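Local coordinates for adhesin LabA (Helicobacter pylori, PDB 6GMM), which probably attaches the bacterium to the gastric mucosa by recognising LacdiNAc-containing glycans as a lectin-like adhesin, at residues A255-Q258 / S259-V262; Q297-I300 / L301-Q305; E397-D400 / S401-A405. All blocks are in the same frame, centred on the assembly; numbering follows the deposited sequence.

All three contacts are local: each spans about two turns of one helix and joins residues three or four apart, and they follow one another along the chain. Contact 1 lies on helix 239-264 and contact 2 on helix 287-311, the next helix of the chain; their centres are about 10 Å apart. They touch mainly through Ile300, whose CD1 lies 3.6 Å from Val262 CG2. Contact 3, on helix 388-408, stands apart, its centre about 41 Å from that of contact 1 and about 36 Å from that of contact 2. The first two therefore belong to the central helical body, whereas the third lies in a distant part, where helix 388-408 packs on helix 4-28 and strand 419-423.

Contact 1: residues A255-Q258 / S259-V262; sequences AVEQ and SKIV
Ser259 turns its hydroxyl back onto the carbonyl oxygen of Ala255, one helical turn earlier, with OG 2.8 Å from Ala255 O. Its chi1 of -66° sets OG beside its own backbone N, on the flank of the helix where the Ala255 carbonyl emerges, and the hydroxyl meets that oxygen from a direction tilted 25° out of the carbonyl plane. The backbone N of Ser259 adds weak bonds to Ala255 O and Val256 O, so the side-chain bond is the shorter grip on the Ala255 carbonyl. This is the closely packed flank: Ser259 and Val262 are buried, and their side chains reach Ile50 of helix 32-50 as well as Ile300. The bond thus lets a buried hydroxyl satisfy itself within its own helix, a common Ser/Thr arrangement at helix-helix interfaces, here where helix 239-264 packs against helices 32-50 and 287-311. Val256, on another flank, rests on Ala188 and Leu192 of helix 188-205.

The solvent side is held differently. Glu257 and Lys260 run alongside each other, pointing the same way, and join in an i to i+3 salt bridge with NZ of Lys260 2.8 Å from OE2 of Glu257. The ammonium comes to the syn side of OE2, 22° out of the carboxylate plane. Lys260 is extended beyond CG, while Glu257 bends at chi2 to bring its carboxylate within reach; the backbone N of Lys260 also bonds to Glu257 O, 3.1 Å away. Between the two regimes, Gln258 and Ile261 also lie side by side, with the amide OE1 of Gln258 3.4 Å from the methyl CD1 of Ile261, and Gln258 packs in addition on Ala296 and Ile300 of helix 287-311.

Contact 2: residues Q297-I300 / L301-Q305; sequences QAEI and LNRAQ
An i to i+4 salt bridge along helix 287-311 links Glu299 to Arg303. NE and NH1 of Arg303 both converge on OE2 of Glu299: NE is 3.1 Å and NH1 3.3 Å from that oxygen. OE2 lies at the edge of the guanidinium, in its plane, so the arginine meets it side-on, while the carboxylate itself is turned 75° against the guanidinium. NH1 uses the syn lone pair of OE2, but NE approaches on the syn side from 33° out of the carboxylate plane. Bends at chi2 of both chains fold the two ends together. The third nitrogen, NH2, is bonded to Asn251 of the neighbouring helix 239-264, so the charged pair also ties two helices and its guanidinium is fixed in rotation.

OE1 of Glu299 stands 3.4 Å from OD1 of Asn302, two acceptors that do not bond. On another flank Leu301 lays CG 3.4 Å from Gln297 O and packs on Ala372 and Ile375 of helix 369-386, whereas the Gln297 amide is bonded to Ser45, Leu42 O and Asn293. The buried Ile300 packs on helices 32-50, 57-76 and 239-264. The arrangement is that of an i to i+4 Glu-Arg salt bridge on a helix packed among several others, lying where it meets helix 239-264.

Contact 3: residues E397-D400 / S401-A405; sequences EHYD and SITAA
Tyr399 and Thr403 stand at an angle to each other on one flank of helix 388-408, the threonine hydroxyl lying over one face of the phenol ring with OG1 3.7 Å from CE1 of Tyr399. The tyrosine chain leaves with CG anti to its backbone N (chi1 -179°), which stands the ring out from the helix with one face turned toward that hydroxyl. OG1 nevertheless has its bond with the backbone: it lies 2.8 Å from Tyr399 O, above the carbonyl plane, while the amide N of Thr403 bonds to the same oxygen, 3.1 Å away, from the opposite face. Two donors of one residue thus straddle a single carbonyl.

Ser401 repeats the pattern more loosely, its OG making a weak bond to Glu397 O. On the inward side Ile402 sets CG1 3.3 Å from His398 O and, with Tyr399, packs on Tyr19 of helix 4-28 and on Val419 of the strand 419-423. Serine and threonine hydroxyls returned to the carbonyl four residues back are a familiar feature of the flanks of alpha-helices, here on a helix that also packs on helix 4-28 and strand 419-423 of a beta-hairpin.

Contact 1: residues A255-Q258 / S259-V262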
loop_
_atom_site.group_PDB
_atom_site.type_symbol
_atom_site.label_atom_id
_atom_site.label_comp_id
_atom_site.label_asym_id
_atom_site.label_seq_id
_atom_site.Cartn_x
_atom_site.Cartn_y
_atom_site.Cartn_z
ATOM N N ALA A 255 -3.857 2.441 -2.304
ATOM C CA ALA A 255 -4.549 1.222 -1.843
ATOM C C ALA A 255 -6.047 1.466 -1.620
ATOM O O ALA A 255 -6.845 0.570 -1.836
ATOM C CB ALA A 255 -3.911 0.713 -0.556
ATOM N N VAL A 256 -6.415 2.687 -1.169
ATOM C CA VAL A 256 -7.778 3.117 -0.832
ATOM C C VAL A 256 -8.584 3.310 -2.111
ATOM O O VAL A 256 -9.750 2.928 -2.121
ATOM C CB VAL A 256 -7.760 4.361 0.116
ATOM C CG1 VAL A 256 -9.164 4.929 0.321
ATOM C CG2 VAL A 256 -7.151 3.996 1.463
ATOM N N GLU A 257 -7.964 3.854 -3.193
ATOM C CA GLU A 257 -8.600 4.025 -4.514
ATOM C C GLU A 257 -8.907 2.642 -5.133
ATOM O O GLU A 257 -10.002 2.418 -5.662
ATOM C CB GLU A 257 -7.658 4.775 -5.490
ATOM C CG GLU A 257 -7.885 6.277 -5.583
ATOM C CD GLU A 257 -9.234 6.705 -6.139
ATOM O OE1 GLU A 257 -9.452 6.591 -7.369
ATOM O OE2 GLU A 257 -10.062 7.199 -5.343
ATOM N N GLN A 258 -7.918 1.722 -5.055
ATOM C CA GLN A 258 -7.989 0.374 -5.608
ATOM C C GLN A 258 -9.048 -0.453 -4.898
ATOM O O GLN A 258 -9.598 -1.367 -5.507
ATOM C CB GLN A 258 -6.609 -0.327 -5.542
ATOM C CG GLN A 258 -5.526 0.310 -6.431
ATOM C CD GLN A 258 -5.838 0.142 -7.897
ATOM O OE1 GLN A 258 -6.106 -0.966 -8.371
ATOM N NE2 GLN A 258 -5.836 1.239 -8.651
ATOM N N SER A 259 -9.347 -0.119 -3.630
ATOM C CA SER A 259 -10.360 -0.797 -2.837
ATOM C C SER A 259 -11.748 -0.528 -3.402
ATOM O O SER A 259 -12.632 -1.352 -3.188
ATOM C CB SER A 259 -10.283 -0.368 -1.376
ATOM O OG SER A 259 -9.065 -0.808 -0.797
ATOM N N LYS A 260 -11.947 0.597 -4.142
ATOM C CA LYS A 260 -13.237 0.870 -4.811
ATOM C C LYS A 260 -13.509 -0.260 -5.809
ATOM O O LYS A 260 -14.651 -0.716 -5.932
ATOM C CB LYS A 260 -13.182 2.180 -5.623
ATOM C CG LYS A 260 -13.103 3.471 -4.825
ATOM C CD LYS A 260 -13.026 4.656 -5.793
ATOM C CE LYS A 260 -13.047 5.990 -5.084
ATOM N NZ LYS A 260 -12.803 7.116 -6.033
ATOM N N ILE A 261 -12.453 -0.675 -6.560
ATOM C CA ILE A 261 -12.523 -1.730 -7.559
ATOM C C ILE A 261 -12.942 -3.037 -6.875
ATOM O O ILE A 261 -13.965 -3.605 -7.244
ATOM C CB ILE A 261 -11.223 -1.875 -8.397
ATOM C CG1 ILE A 261 -10.793 -0.536 -9.057
ATOM C CG2 ILE A 261 -11.379 -2.979 -9.443
ATOM C CD1 ILE A 261 -9.301 -0.459 -9.512
ATOM N N VAL A 262 -12.201 -3.456 -5.833
ATOM C CA VAL A 262 -12.486 -4.659 -5.045
ATOM C C VAL A 262 -13.918 -4.601 -4.556
ATOM O O VAL A 262 -14.634 -5.570 -4.727
ATOM C CB VAL A 262 -11.510 -4.774 -3.856
ATOM C CG1 VAL A 262 -11.805 -6.009 -3.025
ATOM C CG2 VAL A 262 -10.065 -4.775 -4.321
#

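Contact 2: residues Q297-I300 / L301-Q305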
loop_
_atom_site.group_PDB
_atom_site.type_symbol
_atom_site.label_atom_id
_atom_site.label_comp_id
_atom_site.label_asym_id
_atom_site.label_seq_id
_atom_site.Cartn_x
_atom_site.Cartn_y
_atom_site.Cartn_z
ATOM N N GLN A 297 -6.615 -6.152 -6.255
ATOM C CA GLN A 297 -6.161 -6.849 -5.044
ATOM C C GLN A 297 -4.641 -6.965 -5.006
ATOM O O GLN A 297 -4.049 -6.809 -3.948
ATOM C CB GLN A 297 -6.787 -8.255 -4.953
ATOM C CG GLN A 297 -8.294 -8.202 -4.717
ATOM C CD GLN A 297 -8.851 -9.511 -4.259
ATOM O OE1 GLN A 297 -8.212 -10.260 -3.515
ATOM N NE2 GLN A 297 -10.088 -9.777 -4.637
ATOM N N ALA A 298 -4.009 -7.218 -6.154
ATOM C CA ALA A 298 -2.554 -7.318 -6.204
ATOM C C ALA A 298 -1.906 -5.973 -5.953
ATOM O O ALA A 298 -0.850 -5.950 -5.302
ATOM C CB ALA A 298 -2.092 -7.903 -7.526
ATOM N N GLU A 299 -2.536 -4.851 -6.441
ATOM C CA GLU A 299 -2.029 -3.470 -6.235
ATOM C C GLU A 299 -2.062 -3.090 -4.782
ATOM O O GLU A 299 -1.048 -2.651 -4.252
ATOM C CB GLU A 299 -2.792 -2.417 -7.053
ATOM C CG GLU A 299 -1.966 -1.763 -8.144
ATOM C CD GLU A 299 -0.792 -0.915 -7.693
ATOM O OE1 GLU A 299 0.272 -1.491 -7.370
ATOM O OE2 GLU A 299 -0.903 0.330 -7.765
ATOM N N ILE A 300 -3.222 -3.296 -4.123
ATOM C CA ILE A 300 -3.415 -3.082 -2.686
ATOM C C ILE A 300 -2.255 -3.719 -1.924
ATOM O O ILE A 300 -1.616 -3.055 -1.117
ATOM C CB ILE A 300 -4.769 -3.650 -2.238
ATOM C CG1 ILE A 300 -5.917 -2.814 -2.838
ATOM C CG2 ILE A 300 -4.837 -3.762 -0.714
ATOM C CD1 ILE A 300 -7.254 -3.341 -2.628
ATOM N N LEU A 301 -1.940 -4.964 -2.231
ATOM C CA LEU A 301 -0.826 -5.671 -1.607
ATOM C C LEU A 301 0.534 -4.999 -1.883
ATOM O O LEU A 301 1.337 -4.821 -0.949
ATOM C CB LEU A 301 -0.844 -7.150 -2.034
ATOM C CG LEU A 301 -2.047 -7.930 -1.465
ATOM C CD1 LEU A 301 -2.043 -9.398 -1.907
ATOM C CD2 LEU A 301 -2.147 -7.774 0.064
ATOM N N ASN A 302 0.749 -4.544 -3.142
ATOM C CA ASN A 302 1.988 -3.857 -3.539
ATOM C C ASN A 302 2.130 -2.634 -2.639
ATOM O O ASN A 302 3.160 -2.487 -1.968
ATOM C CB ASN A 302 1.922 -3.420 -5.022
ATOM C CG ASN A 302 3.052 -2.525 -5.496
ATOM O OD1 ASN A 302 3.018 -1.293 -5.358
ATOM N ND2 ASN A 302 4.062 -3.123 -6.101
ATOM N N ARG A 303 1.060 -1.813 -2.580
ATOM C CA ARG A 303 1.008 -0.579 -1.792
ATOM C C ARG A 303 1.171 -0.791 -0.293
ATOM O O ARG A 303 1.971 -0.077 0.303
ATOM C CB ARG A 303 -0.257 0.226 -2.119
ATOM C CG ARG A 303 -0.326 0.625 -3.599
ATOM C CD ARG A 303 0.897 1.400 -4.054
ATOM N NE ARG A 303 0.935 1.490 -5.513
ATOM C CZ ARG A 303 1.753 2.275 -6.202
ATOM N NH1 ARG A 303 1.698 2.299 -7.528
ATOM N NH2 ARG A 303 2.614 3.067 -5.572
ATOM N N ALA A 304 0.466 -1.779 0.317
ATOM C CA ALA A 304 0.606 -2.074 1.765
ATOM C C ALA A 304 2.078 -2.409 2.074
ATOM O O ALA A 304 2.647 -1.878 3.010
ATOM C CB ALA A 304 -0.286 -3.239 2.166
ATOM N N GLN A 305 2.705 -3.251 1.282
ATOM C CA GLN A 305 4.130 -3.561 1.457
ATOM C C GLN A 305 5.012 -2.293 1.277
ATOM O O GLN A 305 5.965 -2.109 2.046
ATOM C CB GLN A 305 4.561 -4.697 0.482
ATOM C CG GLN A 305 6.028 -5.148 0.634
ATOM C CD GLN A 305 6.455 -5.593 2.024
ATOM O OE1 GLN A 305 5.661 -6.075 2.845
ATOM N NE2 GLN A 305 7.751 -5.509 2.285
#

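Contact 3: residues E397-D400 / S401-A405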
loop_
_atom_site.group_PDB
_atom_site.type_symbol
_atom_site.label_atom_id
_atom_site.label_comp_id
_atom_site.label_asym_id
_atom_site.label_seq_id
_atom_site.Cartn_x
_atom_site.Cartn_y
_atom_site.Cartn_z
ATOM N N GLU A 397 1.484 -19.687 -32.362
ATOM C CA GLU A 397 2.583 -18.849 -32.866
ATOM C C GLU A 397 3.876 -19.236 -32.178
ATOM O O GLU A 397 4.910 -19.373 -32.833
ATOM C CB GLU A 397 2.292 -17.363 -32.598
ATOM C CG GLU A 397 1.239 -16.778 -33.523
ATOM C CD GLU A 397 0.824 -15.345 -33.239
ATOM O OE1 GLU A 397 1.617 -14.590 -32.626
ATOM O OE2 GLU A 397 -0.289 -14.967 -33.670
ATOM N N HIS A 398 3.803 -19.390 -30.830
ATOM C CA HIS A 398 4.901 -19.821 -29.973
ATOM C C HIS A 398 5.383 -21.195 -30.398
ATOM O O HIS A 398 6.592 -21.366 -30.517
ATOM C CB HIS A 398 4.465 -19.813 -28.513
ATOM C CG HIS A 398 4.599 -18.467 -27.878
ATOM N ND1 HIS A 398 3.950 -17.359 -28.387
ATOM C CD2 HIS A 398 5.329 -18.089 -26.806
ATOM C CE1 HIS A 398 4.297 -16.348 -27.612
ATOM N NE2 HIS A 398 5.125 -16.738 -26.646
ATOM N N TYR A 399 4.452 -22.144 -30.709
ATOM C CA TYR A 399 4.799 -23.509 -31.186
ATOM C C TYR A 399 5.634 -23.433 -32.464
ATOM O O TYR A 399 6.688 -24.073 -32.553
ATOM C CB TYR A 399 3.535 -24.375 -31.420
ATOM C CG TYR A 399 3.837 -25.783 -31.883
ATOM C CD1 TYR A 399 3.968 -26.081 -33.240
ATOM C CD2 TYR A 399 3.982 -26.823 -30.971
ATOM C CE1 TYR A 399 4.292 -27.366 -33.672
ATOM C CE2 TYR A 399 4.274 -28.121 -31.394
ATOM C CZ TYR A 399 4.438 -28.384 -32.744
ATOM O OH TYR A 399 4.726 -29.655 -33.162
ATOM N N ASP A 400 5.136 -22.671 -33.457
ATOM C CA ASP A 400 5.790 -22.417 -34.733
ATOM C C ASP A 400 7.161 -21.727 -34.516
ATOM O O ASP A 400 8.138 -22.130 -35.147
ATOM C CB ASP A 400 4.880 -21.563 -35.641
ATOM C CG ASP A 400 3.592 -22.217 -36.145
ATOM O OD1 ASP A 400 3.540 -23.482 -36.219
ATOM O OD2 ASP A 400 2.662 -21.471 -36.534
ATOM N N SER A 401 7.234 -20.719 -33.604
ATOM C CA SER A 401 8.468 -19.989 -33.265
ATOM C C SER A 401 9.583 -20.915 -32.716
ATOM O O SER A 401 10.752 -20.729 -33.063
ATOM C CB SER A 401 8.179 -18.876 -32.259
ATOM O OG SER A 401 7.701 -17.689 -32.871
ATOM N N ILE A 402 9.206 -21.893 -31.854
ATOM C CA ILE A 402 10.083 -22.883 -31.209
ATOM C C ILE A 402 10.606 -23.882 -32.257
ATOM O O ILE A 402 11.818 -24.152 -32.315
ATOM C CB ILE A 402 9.330 -23.583 -30.026
ATOM C CG1 ILE A 402 9.180 -22.635 -28.836
ATOM C CG2 ILE A 402 10.013 -24.890 -29.603
ATOM C CD1 ILE A 402 8.038 -22.952 -27.868
ATOM N N THR A 403 9.694 -24.406 -33.093
ATOM C CA THR A 403 10.037 -25.358 -34.154
ATOM C C THR A 403 11.069 -24.727 -35.095
ATOM O O THR A 403 12.067 -25.367 -35.426
ATOM C CB THR A 403 8.780 -25.857 -34.860
ATOM O OG1 THR A 403 7.861 -26.291 -33.863
ATOM C CG2 THR A 403 9.063 -27.031 -35.799
ATOM N N ALA A 404 10.862 -23.447 -35.442
ATOM C CA ALA A 404 11.769 -22.672 -36.287
ATOM C C ALA A 404 13.144 -22.527 -35.608
ATOM O O ALA A 404 14.159 -22.848 -36.225
ATOM C CB ALA A 404 11.174 -21.295 -36.565
ATOM N N ALA A 405 13.160 -22.123 -34.329
ATOM C CA ALA A 405 14.370 -21.923 -33.528
ATOM C C ALA A 405 15.212 -23.188 -33.427
ATOM O O ALA A 405 16.422 -23.129 -33.642
ATOM C CB ALA A 405 14.011 -21.387 -32.136
#